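Local coordinates for arginine kinase (Anthopleura japonica, PDB 4RF6), which catalyses the reversible transfer of a phosphoryl group from ATP to L-arginine, giving phosphoarginine and ADP, in a chain built from two tandem phosphagen kinase repeats, at residues Val642-Pro647 with Phe684-Arg689. Sequence-based numbering, arbitrary orientation.
Sequences VHVKIP and FDISNR
Val644 sets CG1 between its backbone N and carbonyl carbon (chi1 70°), and Ile686 turns CG1 anti to its own carbonyl carbon, beside the backbone N; together these rotations bring the two branches to 3.4 Å from CG1 to CG1, tighter than usual van der Waals contact. The side chains meet on one face of an antiparallel pair of strands, 638-645 and 683-688, neighbours in the eight-stranded sheet of the second repeat's phosphagen kinase catalytic domain. Two hydrogen-bonded pairs, Val642 with Ile686 and Val644 with Phe684, flank the non-hydrogen-bonded pair His643 with Asp685. Each hydrogen-bonded pair carries two reciprocal N-H...O bonds. The bond from Ile686 N to Val642 O, 2.7 Å long, is nearly straight (174° at the hydrogen), whereas Phe684 N, at 2.6 Å from Val644 O, lies well above that carbonyl plane. Between the bonded pairs, His643 CA also sends a C-H...O contact to Phe684 O (3.2 Å).

The face holding Val642, Val644, Phe684 and Ile686 includes hydrophobic contacts with the fold around it: Ile686 touches Leu710 of helix 696-714, while Val642 and Val644 touch Ile479 of the adjoining strand 479-488. The Phe684 ring reaches past the last bonded pair, with Val644 O near its plane at the edge and CD2 3.7 Å from Ile646 N. On the other face, His643 NE2 stands 3.5 Å from Asp685 OD2, the ring and carboxylate planes 63° apart. OD2 lies near the ring plane, at its edge, as a close approach and not a hydrogen bond; the same oxygen forms a salt bridge with Arg639, farther back along the histidine's strand. Back among the apolar side chains, Ile686 CD1 continues the contact with Val644, lying 3.7 Å from its CG1 methyl.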
loop_
_atom_site.group_PDB
_atom_site.type_symbol
_atom_site.label_atom_id
_atom_site.label_comp_id
_atom_site.label_asym_id
_atom_site.label_seq_id
_atom_site.Cartn_x
_atom_site.Cartn_y
_atom_site.Cartn_z
ATOM N N VAL A 642 -14.862 31.522 -9.065
ATOM C CA VAL A 642 -15.734 32.462 -8.374
ATOM C C VAL A 642 -17.185 32.047 -8.581
ATOM O O VAL A 642 -17.640 31.917 -9.723
ATOM C CB VAL A 642 -15.522 33.910 -8.874
ATOM C CG1 VAL A 642 -16.716 34.781 -8.518
ATOM C CG2 VAL A 642 -14.241 34.494 -8.297
ATOM N N HIS A 643 -17.897 31.816 -7.479
ATOM C CA HIS A 643 -19.309 31.450 -7.531
ATOM C C HIS A 643 -20.150 32.717 -7.438
ATOM O O HIS A 643 -20.133 33.392 -6.409
ATOM C CB HIS A 643 -19.658 30.514 -6.369
ATOM C CG HIS A 643 -19.179 29.108 -6.552
ATOM N ND1 HIS A 643 -19.642 28.060 -5.786
ATOM C CD2 HIS A 643 -18.279 28.575 -7.413
ATOM C CE1 HIS A 643 -19.048 26.942 -6.165
ATOM N NE2 HIS A 643 -18.216 27.228 -7.151
ATOM N N VAL A 644 -20.883 33.039 -8.501
ATOM C CA VAL A 644 -21.550 34.337 -8.573
ATOM C C VAL A 644 -22.914 34.282 -9.284
ATOM O O VAL A 644 -23.097 33.530 -10.251
ATOM C CB VAL A 644 -20.609 35.385 -9.216
ATOM C CG1 VAL A 644 -20.426 35.103 -10.682
ATOM C CG2 VAL A 644 -21.123 36.789 -8.999
ATOM N N LYS A 645 -23.874 35.063 -8.782
ATOM C CA LYS A 645 -25.229 35.086 -9.336
ATOM C C LYS A 645 -25.369 36.192 -10.366
ATOM O O LYS A 645 -25.441 37.368 -10.013
ATOM C CB LYS A 645 -26.256 35.310 -8.230
ATOM C CG LYS A 645 -26.189 34.313 -7.098
ATOM C CD LYS A 645 -27.335 34.558 -6.139
ATOM C CE LYS A 645 -27.255 33.644 -4.944
ATOM N NZ LYS A 645 -28.510 33.725 -4.152
ATOM N N ILE A 646 -25.414 35.822 -11.640
ATOM C CA ILE A 646 -25.340 36.815 -12.706
ATOM C C ILE A 646 -26.391 36.599 -13.827
ATOM O O ILE A 646 -26.039 36.402 -14.993
ATOM C CB ILE A 646 -23.878 36.872 -13.264
ATOM C CG1 ILE A 646 -22.866 37.067 -12.134
ATOM C CG2 ILE A 646 -23.679 38.016 -14.207
ATOM C CD1 ILE A 646 -22.894 38.462 -11.511
ATOM N N PRO A 647 -27.696 36.636 -13.475
ATOM C CA PRO A 647 -28.732 36.453 -14.503
ATOM C C PRO A 647 -28.758 37.582 -15.533
ATOM O O PRO A 647 -28.847 37.306 -16.734
ATOM C CB PRO A 647 -30.033 36.459 -13.694
ATOM C CG PRO A 647 -29.627 36.063 -12.313
ATOM C CD PRO A 647 -28.281 36.688 -12.122
ATOM N N PHE A 684 -23.232 30.965 -10.773
ATOM C CA PHE A 684 -22.393 30.549 -11.881
ATOM C C PHE A 684 -20.981 30.337 -11.357
ATOM O O PHE A 684 -20.511 31.086 -10.494
ATOM C CB PHE A 684 -22.381 31.614 -12.981
ATOM C CG PHE A 684 -23.714 31.820 -13.661
ATOM C CD1 PHE A 684 -23.886 31.456 -14.987
ATOM C CD2 PHE A 684 -24.784 32.396 -12.986
ATOM C CE1 PHE A 684 -25.100 31.648 -15.627
ATOM C CE2 PHE A 684 -26.006 32.590 -13.618
ATOM C CZ PHE A 684 -26.162 32.214 -14.943
ATOM N N ASP A 685 -20.317 29.300 -11.856
ATOM C CA ASP A 685 -18.897 29.133 -11.600
ATOM C C ASP A 685 -18.141 29.900 -12.668
ATOM O O ASP A 685 -18.211 29.554 -13.848
ATOM C CB ASP A 685 -18.495 27.660 -11.659
ATOM C CG ASP A 685 -17.013 27.451 -11.387
ATOM O OD1 ASP A 685 -16.189 27.773 -12.268
ATOM O OD2 ASP A 685 -16.674 26.957 -10.293
ATOM N N ILE A 686 -17.430 30.945 -12.257
ATOM C CA ILE A 686 -16.548 31.668 -13.159
ATOM C C ILE A 686 -15.141 31.149 -12.944
ATOM O O ILE A 686 -14.621 31.214 -11.827
ATOM C CB ILE A 686 -16.545 33.170 -12.857
ATOM C CG1 ILE A 686 -17.968 33.661 -12.611
ATOM C CG2 ILE A 686 -15.842 33.946 -13.986
ATOM C CD1 ILE A 686 -18.577 34.397 -13.780
ATOM N N SER A 687 -14.519 30.632 -13.999
ATOM C CA SER A 687 -13.173 30.088 -13.877
ATOM C C SER A 687 -12.256 30.569 -14.996
ATOM O O SER A 687 -12.720 31.000 -16.051
ATOM C CB SER A 687 -13.219 28.558 -13.856
ATOM O OG SER A 687 -13.720 28.047 -15.077
ATOM N N ASN A 688 -10.950 30.489 -14.764
ATOM C CA ASN A 688 -9.977 30.882 -15.776
ATOM C C ASN A 688 -9.904 29.850 -16.903
ATOM O O ASN A 688 -10.025 28.647 -16.661
ATOM C CB ASN A 688 -8.603 31.036 -15.132
ATOM C CG ASN A 688 -8.098 29.730 -14.548
ATOM O OD1 ASN A 688 -8.650 29.221 -13.563
ATOM N ND2 ASN A 688 -7.062 29.171 -15.158
ATOM N N ARG A 689 -9.693 30.319 -18.131
ATOM C CA ARG A 689 -9.589 29.417 -19.279
ATOM C C ARG A 689 -8.153 28.965 -19.556
ATOM O O ARG A 689 -7.928 27.861 -20.066
ATOM C CB ARG A 689 -10.183 30.068 -20.532
ATOM C CG ARG A 689 -11.710 30.120 -20.554
ATOM C CD ARG A 689 -12.249 29.564 -21.866
ATOM N NE ARG A 689 -12.547 30.603 -22.851
ATOM C CZ ARG A 689 -12.395 30.460 -24.166
ATOM N NH1 ARG A 689 -11.930 29.323 -24.668
ATOM N NH2 ARG A 689 -12.700 31.459 -24.983
#